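Local coordinates for erythrocyte membrane protein 1 (Plasmodium falciparum, PDB 2YK0) that probably binds host cell-surface receptors as an adhesin of the malaria parasite, represented here by the N-terminal NTS-DBL1-alpha and CIDR-gamma double domain of a longer membrane protein, at residues A[516-521]-A[583-588]; A[536-541]-A[615-620]; A[624-629]-A[702-707]. The protein carries 8 engineered substitutions. All coordinates share one frame; numbering follows the deposited sequence.

Contact 1: residues A[516-521]-A[583-588]; sequences DMIYLR and LKDFLE
With its CG swung anti to the backbone N (chi1 -156°), D585 reaches out from helix 575-601 to the backbone of I518, and I518 turns its CG1 anti to the carbonyl carbon (chi1 -60°), bringing CD1 alongside the same carboxylate. The short strand and helix segments run at 72° to each other, their axes 8.6 Å apart at closest, and D585 spans much of that gap. Its OD1 receives the backbone N-H of I518 on the syn lone pair, with 3.0 Å from I518 N to D585 OD1 in a nearly straight bond. M517 bends at chi2 and chi3 to bring its methyl back over the carboxylate, leaving CE 3.5 Å from D585 CG. On the other flank, I518 CD1 lies 3.6 Å from D585 OD1 and 4.2 Å from E588 CB one turn farther along the helix, so the carboxylate sits between two apolar side chains.

Strand 511-518 is an outermost strand of a four-stranded antiparallel sheet; M517 makes its backbone hydrogen bonds with R543 of the neighbouring strand 542-552. The contact thus exemplifies a helix side chain capturing a backbone donor at a sheet edge. D585 is buried, and its OD2 lies 3.1 Å from D516 O, two acceptors with no hydrogen bond between them. This approach probably works against the ionised form, while the I518 N-H and perhaps the nearby ammonium of K625, which bonds weakly to D516 O, offset it.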
# COMPACT_ATOMS: atom_id res chain seq x y z
N ASP A 516 -17.41 -12.30 17.22
CA ASP A 516 -16.29 -11.39 17.32
C ASP A 516 -15.40 -11.41 16.08
O ASP A 516 -14.36 -12.09 16.01
CB ASP A 516 -15.54 -11.64 18.64
CG ASP A 516 -15.66 -10.51 19.64
OD1 ASP A 516 -16.69 -9.75 19.57
OD2 ASP A 516 -14.73 -10.36 20.49
N MET A 517 -15.86 -10.66 15.07
CA MET A 517 -15.18 -10.53 13.81
C MET A 517 -13.99 -9.57 13.87
O MET A 517 -14.03 -8.59 14.61
CB MET A 517 -16.17 -10.17 12.70
CG MET A 517 -15.99 -11.05 11.47
SD MET A 517 -16.95 -12.59 11.43
CE MET A 517 -16.41 -13.44 12.94
N ILE A 518 -12.93 -9.89 13.13
CA ILE A 518 -11.73 -9.05 13.12
C ILE A 518 -11.96 -7.85 12.17
O ILE A 518 -12.18 -8.04 10.97
CB ILE A 518 -10.40 -9.84 12.84
CG1 ILE A 518 -10.16 -10.92 13.90
CG2 ILE A 518 -9.21 -8.89 12.80
CD1 ILE A 518 -9.48 -12.13 13.36
N TYR A 519 -11.89 -6.63 12.72
CA TYR A 519 -12.05 -5.39 11.97
C TYR A 519 -10.81 -4.54 12.14
O TYR A 519 -10.81 -3.60 12.93
CB TYR A 519 -13.28 -4.64 12.45
CG TYR A 519 -13.85 -3.72 11.40
CD1 TYR A 519 -13.42 -2.41 11.29
CD2 TYR A 519 -14.85 -4.15 10.56
CE1 TYR A 519 -13.96 -1.54 10.35
CE2 TYR A 519 -15.41 -3.30 9.61
CZ TYR A 519 -14.95 -2.00 9.49
OH TYR A 519 -15.50 -1.18 8.53
N LEU A 520 -9.74 -4.87 11.39
CA LEU A 520 -8.45 -4.19 11.49
C LEU A 520 -8.36 -2.76 10.99
O LEU A 520 -7.40 -2.07 11.33
CB LEU A 520 -7.29 -5.07 11.05
CG LEU A 520 -6.46 -5.78 12.16
CD1 LEU A 520 -7.19 -5.84 13.53
CD2 LEU A 520 -6.02 -7.17 11.71
N ARG A 521 -9.42 -2.28 10.30
CA ARG A 521 -9.54 -0.89 9.84
C ARG A 521 -9.71 0.12 11.01
O ARG A 521 -9.99 1.29 10.75
CB ARG A 521 -10.72 -0.73 8.88
CG ARG A 521 -10.64 -1.60 7.67
CD ARG A 521 -11.54 -1.13 6.58
NE ARG A 521 -11.36 -1.93 5.37
CZ ARG A 521 -12.04 -1.75 4.25
NH1 ARG A 521 -12.95 -0.79 4.17
NH2 ARG A 521 -11.81 -2.51 3.19
N LEU A 583 -15.18 -19.30 9.96
CA LEU A 583 -14.11 -20.24 9.73
C LEU A 583 -12.83 -19.56 9.22
O LEU A 583 -11.72 -19.93 9.64
CB LEU A 583 -14.61 -21.29 8.75
CG LEU A 583 -15.59 -22.30 9.30
CD1 LEU A 583 -16.30 -22.98 8.18
CD2 LEU A 583 -14.89 -23.34 10.18
N LYS A 584 -13.00 -18.55 8.36
CA LYS A 584 -11.92 -17.74 7.82
C LYS A 584 -11.28 -16.97 8.99
O LYS A 584 -10.06 -17.04 9.21
CB LYS A 584 -12.49 -16.77 6.75
CG LYS A 584 -11.49 -16.01 5.87
CD LYS A 584 -10.14 -16.71 5.58
CE LYS A 584 -8.96 -15.85 6.00
NZ LYS A 584 -8.77 -14.67 5.11
N ASP A 585 -12.17 -16.30 9.78
CA ASP A 585 -11.87 -15.50 10.96
C ASP A 585 -11.18 -16.33 12.02
O ASP A 585 -10.18 -15.88 12.55
CB ASP A 585 -13.16 -14.82 11.50
CG ASP A 585 -12.94 -13.56 12.34
OD1 ASP A 585 -12.66 -12.49 11.74
OD2 ASP A 585 -13.15 -13.62 13.57
N PHE A 586 -11.69 -17.55 12.31
CA PHE A 586 -11.12 -18.44 13.33
C PHE A 586 -9.65 -18.73 13.07
O PHE A 586 -8.84 -18.60 13.99
CB PHE A 586 -11.91 -19.75 13.44
CG PHE A 586 -11.26 -20.74 14.37
CD1 PHE A 586 -11.42 -20.64 15.75
CD2 PHE A 586 -10.43 -21.75 13.88
CE1 PHE A 586 -10.79 -21.54 16.62
CE2 PHE A 586 -9.81 -22.65 14.75
CZ PHE A 586 -9.99 -22.54 16.11
N LEU A 587 -9.32 -19.15 11.83
CA LEU A 587 -7.97 -19.49 11.40
C LEU A 587 -7.04 -18.33 11.60
O LEU A 587 -5.97 -18.52 12.20
CB LEU A 587 -7.94 -19.93 9.95
CG LEU A 587 -8.46 -21.31 9.63
CD1 LEU A 587 -8.41 -21.57 8.11
CD2 LEU A 587 -7.69 -22.39 10.38
N GLU A 588 -7.46 -17.14 11.13
CA GLU A 588 -6.72 -15.88 11.26
C GLU A 588 -6.36 -15.65 12.73
O GLU A 588 -5.18 -15.62 13.06
CB GLU A 588 -7.57 -14.73 10.69
CG GLU A 588 -6.81 -13.45 10.40
CD GLU A 588 -7.55 -12.49 9.48
OE1 GLU A 588 -8.25 -12.98 8.56
OE2 GLU A 588 -7.41 -11.26 9.67

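Contact 2: residues A[536-541]-A[615-620]; sequences TCLFKG and CTCVEE. With SO4 (sulfate ion), chain D.
C537 and C617 join the loop 536-541 to helix 611-636 by a disulfide, and the side chain of C537 gives the clearest route across. Its CB lies 3.5 Å from OE1 of E620, one turn beyond C617. The next atom, SG, stands anti to the backbone N (chi1 161°) and is thereby directed at the helix, where C537 SG is bonded to C617 SG at 2.0 Å. C617 repeats the choice, its own SG anti to its backbone N, so each cysteine extends toward the other; the torsion about the S-S bond is -130°. The far sulfur also meets the loop: C617 SG is 4.0 Å from L538 CB, an apolar contact beside the covalent one. E620, bent at chi2, and T536 lie alongside one another, pointing opposite ways, with E620 OE2 3.6 Å from T536 OG1, proximity without a hydrogen bond. Farther along the loop, K540 NZ makes a weak hydrogen bond of 3.2 Å to O1 of a sulfate ion, probably from the crystallisation liquor, which K592 of helix 575-601 also holds.

Such a cross-link fixes the loop to the helix at the surface. The loop lies between helix 526-529 and strand 542-552; L538 packs on S593 of helix 575-601, while from helix 611-636 V618 touches helix 698-716 and C615 is disulfide-bonded to C713 there.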
# COMPACT_ATOMS: atom_id res chain seq x y z
N THR A 536 -9.66 -5.13 20.85
CA THR A 536 -9.50 -6.16 21.85
C THR A 536 -8.03 -6.10 22.32
O THR A 536 -7.27 -5.20 21.96
CB THR A 536 -9.98 -7.56 21.39
OG1 THR A 536 -9.65 -8.50 22.40
CG2 THR A 536 -9.29 -8.05 20.17
N CYS A 537 -7.65 -7.07 23.13
CA CYS A 537 -6.31 -7.21 23.61
C CYS A 537 -5.46 -7.71 22.44
O CYS A 537 -4.50 -7.05 22.08
CB CYS A 537 -6.31 -8.17 24.80
SG CYS A 537 -4.69 -8.87 25.18
N LEU A 538 -5.89 -8.85 21.83
CA LEU A 538 -5.26 -9.57 20.72
C LEU A 538 -5.24 -8.81 19.39
O LEU A 538 -4.32 -9.01 18.61
CB LEU A 538 -6.02 -10.90 20.51
CG LEU A 538 -5.24 -12.20 20.26
CD1 LEU A 538 -6.17 -13.35 20.22
CD2 LEU A 538 -4.63 -12.21 18.94
N PHE A 539 -6.29 -8.01 19.11
CA PHE A 539 -6.44 -7.26 17.85
C PHE A 539 -6.70 -5.81 18.10
O PHE A 539 -7.40 -5.46 19.05
CB PHE A 539 -7.61 -7.82 17.04
CG PHE A 539 -7.43 -9.26 16.66
CD1 PHE A 539 -7.84 -10.28 17.51
CD2 PHE A 539 -6.83 -9.60 15.45
CE1 PHE A 539 -7.65 -11.62 17.16
CE2 PHE A 539 -6.64 -10.94 15.10
CZ PHE A 539 -7.06 -11.94 15.96
N LYS A 540 -6.20 -4.95 17.21
CA LYS A 540 -6.41 -3.50 17.29
C LYS A 540 -7.84 -3.14 16.82
O LYS A 540 -8.16 -1.97 16.63
CB LYS A 540 -5.33 -2.74 16.47
CG LYS A 540 -3.88 -3.12 16.80
CD LYS A 540 -3.08 -1.94 17.34
CE LYS A 540 -1.60 -2.04 17.03
NZ LYS A 540 -0.94 -3.21 17.67
N GLY A 541 -8.69 -4.15 16.66
CA GLY A 541 -10.07 -3.99 16.25
C GLY A 541 -10.82 -5.31 16.24
O GLY A 541 -10.33 -6.31 15.69
N CYS A 615 -0.91 -15.15 27.64
CA CYS A 615 -1.76 -16.33 27.72
C CYS A 615 -3.17 -16.05 28.18
O CYS A 615 -4.10 -16.72 27.73
CB CYS A 615 -1.08 -17.41 28.55
SG CYS A 615 0.48 -17.97 27.83
N THR A 616 -3.33 -15.01 29.00
CA THR A 616 -4.62 -14.54 29.51
C THR A 616 -5.40 -13.94 28.35
O THR A 616 -6.62 -14.13 28.25
CB THR A 616 -4.36 -13.48 30.59
OG1 THR A 616 -3.50 -14.03 31.59
CG2 THR A 616 -5.64 -12.98 31.23
N CYS A 617 -4.70 -13.24 27.48
CA CYS A 617 -5.23 -12.58 26.31
C CYS A 617 -5.76 -13.60 25.32
O CYS A 617 -6.84 -13.40 24.74
CB CYS A 617 -4.14 -11.72 25.68
SG CYS A 617 -4.71 -10.71 24.30
N VAL A 618 -4.97 -14.67 25.11
CA VAL A 618 -5.28 -15.79 24.21
C VAL A 618 -6.56 -16.46 24.74
O VAL A 618 -7.55 -16.51 24.01
CB VAL A 618 -4.08 -16.79 24.08
CG1 VAL A 618 -4.36 -17.86 23.03
CG2 VAL A 618 -2.79 -16.06 23.76
N GLU A 619 -6.57 -16.84 26.06
CA GLU A 619 -7.70 -17.44 26.79
C GLU A 619 -8.97 -16.61 26.64
O GLU A 619 -10.03 -17.17 26.49
CB GLU A 619 -7.36 -17.65 28.27
CG GLU A 619 -8.16 -18.76 28.92
CD GLU A 619 -8.11 -18.82 30.44
OE1 GLU A 619 -7.05 -18.50 31.03
OE2 GLU A 619 -9.13 -19.23 31.04
N GLU A 620 -8.84 -15.30 26.66
CA GLU A 620 -9.93 -14.35 26.46
C GLU A 620 -10.59 -14.64 25.08
O GLU A 620 -11.79 -14.91 25.02
CB GLU A 620 -9.36 -12.90 26.54
CG GLU A 620 -10.34 -11.77 26.85
CD GLU A 620 -10.16 -10.49 26.04
OE1 GLU A 620 -9.08 -9.86 26.11
OE2 GLU A 620 -11.12 -10.12 25.32
S SO4 D . -1.08 -6.68 18.43
O1 SO4 D . -2.34 -5.94 18.59
O2 SO4 D . -1.00 -7.71 19.48
O3 SO4 D . -1.03 -7.31 17.10
O4 SO4 D . 0.05 -5.78 18.57

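Contact 3: residues A[624-629]-A[702-707]; sequences KKEKEW and LLKELK
E626 faces L703, K704 and K707 across a pair of nearly antiparallel helices, 611-636 and 698-716, in the helical bundle of the CIDR-gamma part of the chain, related to the DBL domains by sequence family. The short segments run at 158° with axes 10.9 Å apart, and charged side chains close the distance. E626 sets CG anti to its backbone N (chi1 -168°) and continues as an extended chain that delivers the carboxylate to the two lysines of the opposite helix. K704 bends at chi2 and then runs straight; its salt bridge from NZ to E626 OE2 is long, at 3.7 Å. K707 instead folds at chi3 and chi4 and crosses E626 at about a right angle.

Beneath this network L703 provides the apolar part, its CD1 4.1 Å from E626 CA and its CD2 4.2 Å from K625 CB. K625 then turns its tip away to E628, shared with K624 in a second set of salt bridges on the side facing strand 511-518, while W629 stacks on W582 of helix 575-601. In the tighter bridge of the first network, K707 NZ donates to E626 OE1 at 2.7 Å from the syn side, 33° out of the carboxylate plane.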
# COMPACT_ATOMS: atom_id res chain seq x y z
N LYS A 624 -14.08 -17.16 24.06
CA LYS A 624 -15.14 -16.47 23.32
C LYS A 624 -15.59 -17.30 22.13
O LYS A 624 -16.78 -17.50 21.94
CB LYS A 624 -14.68 -15.09 22.84
CG LYS A 624 -15.72 -14.00 23.09
CD LYS A 624 -17.00 -14.15 22.28
CE LYS A 624 -17.65 -12.81 22.10
NZ LYS A 624 -18.90 -12.91 21.33
N LYS A 625 -14.62 -17.80 21.37
CA LYS A 625 -14.82 -18.61 20.19
C LYS A 625 -15.46 -19.96 20.52
O LYS A 625 -16.31 -20.45 19.77
CB LYS A 625 -13.48 -18.78 19.45
CG LYS A 625 -13.01 -17.49 18.76
CD LYS A 625 -13.85 -17.25 17.49
CE LYS A 625 -13.79 -15.87 16.93
NZ LYS A 625 -14.51 -14.91 17.79
N GLU A 626 -15.04 -20.54 21.65
CA GLU A 626 -15.56 -21.83 22.12
C GLU A 626 -17.05 -21.66 22.38
O GLU A 626 -17.85 -22.47 21.95
CB GLU A 626 -14.80 -22.28 23.37
CG GLU A 626 -15.06 -23.72 23.76
CD GLU A 626 -14.12 -24.27 24.80
OE1 GLU A 626 -12.94 -23.83 24.84
OE2 GLU A 626 -14.55 -25.16 25.57
N LYS A 627 -17.42 -20.54 23.02
CA LYS A 627 -18.80 -20.17 23.30
C LYS A 627 -19.53 -19.86 21.96
O LYS A 627 -20.69 -20.25 21.77
CB LYS A 627 -18.83 -18.94 24.23
CG LYS A 627 -18.56 -19.24 25.71
CD LYS A 627 -19.23 -18.14 26.61
CE LYS A 627 -18.45 -17.71 27.84
NZ LYS A 627 -17.39 -16.69 27.53
N GLU A 628 -18.82 -19.19 21.03
CA GLU A 628 -19.34 -18.78 19.72
C GLU A 628 -19.75 -19.95 18.86
O GLU A 628 -20.86 -19.97 18.31
CB GLU A 628 -18.31 -17.89 18.99
CG GLU A 628 -18.43 -16.45 19.40
CD GLU A 628 -17.64 -15.43 18.60
OE1 GLU A 628 -17.14 -15.77 17.51
OE2 GLU A 628 -17.57 -14.27 19.07
N TRP A 629 -18.86 -20.92 18.76
CA TRP A 629 -19.07 -22.09 17.95
C TRP A 629 -20.15 -23.01 18.47
O TRP A 629 -20.86 -23.60 17.66
CB TRP A 629 -17.75 -22.80 17.76
CG TRP A 629 -17.72 -23.66 16.54
CD1 TRP A 629 -18.04 -23.30 15.26
CD2 TRP A 629 -17.22 -24.98 16.48
NE1 TRP A 629 -17.85 -24.36 14.41
CE2 TRP A 629 -17.34 -25.41 15.14
CE3 TRP A 629 -16.67 -25.84 17.44
CZ2 TRP A 629 -16.96 -26.68 14.74
CZ3 TRP A 629 -16.31 -27.10 17.04
CH2 TRP A 629 -16.42 -27.50 15.70
N LEU A 702 -8.71 -27.99 17.77
CA LEU A 702 -7.80 -26.84 17.74
C LEU A 702 -7.87 -25.97 19.01
O LEU A 702 -6.84 -25.49 19.48
CB LEU A 702 -8.06 -25.96 16.50
CG LEU A 702 -7.50 -26.45 15.19
CD1 LEU A 702 -8.12 -25.72 14.04
CD2 LEU A 702 -6.00 -26.32 15.15
N LEU A 703 -9.09 -25.77 19.55
CA LEU A 703 -9.32 -24.95 20.76
C LEU A 703 -8.80 -25.67 21.97
O LEU A 703 -7.94 -25.14 22.68
CB LEU A 703 -10.82 -24.61 20.94
CG LEU A 703 -11.44 -23.66 19.93
CD1 LEU A 703 -12.90 -23.89 19.81
CD2 LEU A 703 -11.17 -22.21 20.27
N LYS A 704 -9.28 -26.91 22.17
CA LYS A 704 -8.93 -27.81 23.27
C LYS A 704 -7.43 -28.10 23.30
O LYS A 704 -6.87 -28.31 24.37
CB LYS A 704 -9.78 -29.09 23.23
CG LYS A 704 -11.23 -28.96 23.78
CD LYS A 704 -12.16 -27.99 22.99
CE LYS A 704 -13.62 -28.06 23.37
NZ LYS A 704 -14.44 -27.16 22.51
N GLU A 705 -6.78 -28.05 22.12
CA GLU A 705 -5.33 -28.22 22.04
C GLU A 705 -4.66 -26.95 22.52
O GLU A 705 -3.89 -27.03 23.47
CB GLU A 705 -4.83 -28.74 20.67
CG GLU A 705 -4.66 -27.72 19.56
CD GLU A 705 -3.26 -27.63 18.96
OE1 GLU A 705 -2.94 -28.47 18.09
OE2 GLU A 705 -2.50 -26.72 19.35
N LEU A 706 -5.04 -25.77 21.95
CA LEU A 706 -4.53 -24.44 22.32
C LEU A 706 -4.64 -24.20 23.84
O LEU A 706 -3.73 -23.62 24.42
CB LEU A 706 -5.33 -23.35 21.58
CG LEU A 706 -4.61 -22.15 20.93
CD1 LEU A 706 -5.51 -20.93 20.97
CD2 LEU A 706 -3.28 -21.83 21.59
N LYS A 707 -5.77 -24.65 24.46
CA LYS A 707 -6.07 -24.56 25.88
C LYS A 707 -4.93 -25.14 26.71
O LYS A 707 -4.40 -24.44 27.57
CB LYS A 707 -7.36 -25.34 26.20
CG LYS A 707 -8.61 -24.48 26.30
CD LYS A 707 -9.71 -25.05 27.22
CE LYS A 707 -10.48 -26.26 26.71
NZ LYS A 707 -11.35 -25.94 25.54

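How the contacts relate
The three contacts lie on the same side of the chain's centre, with their own centres 12 to 14 Å apart. Their helical sides come from helices 575-601, 611-636 and 698-716, helix 611-636 serving contacts 2 and 3, and the strand and the loop pack against these helices. Contact 1 meets contact 2 through I518 CD1, 3.5 Å from F539 CE2, and contact 3 at D516 N, 2.7 Å from E628 OE2 in a probable hydrogen bond. Contacts 2 and 3 touch where V618 CG1 is 3.9 Å from L706 CD1. A magnesium ion bound by E534 and S535 lies about 6 Å from the T536 side chain and about 10 Å from that of D516.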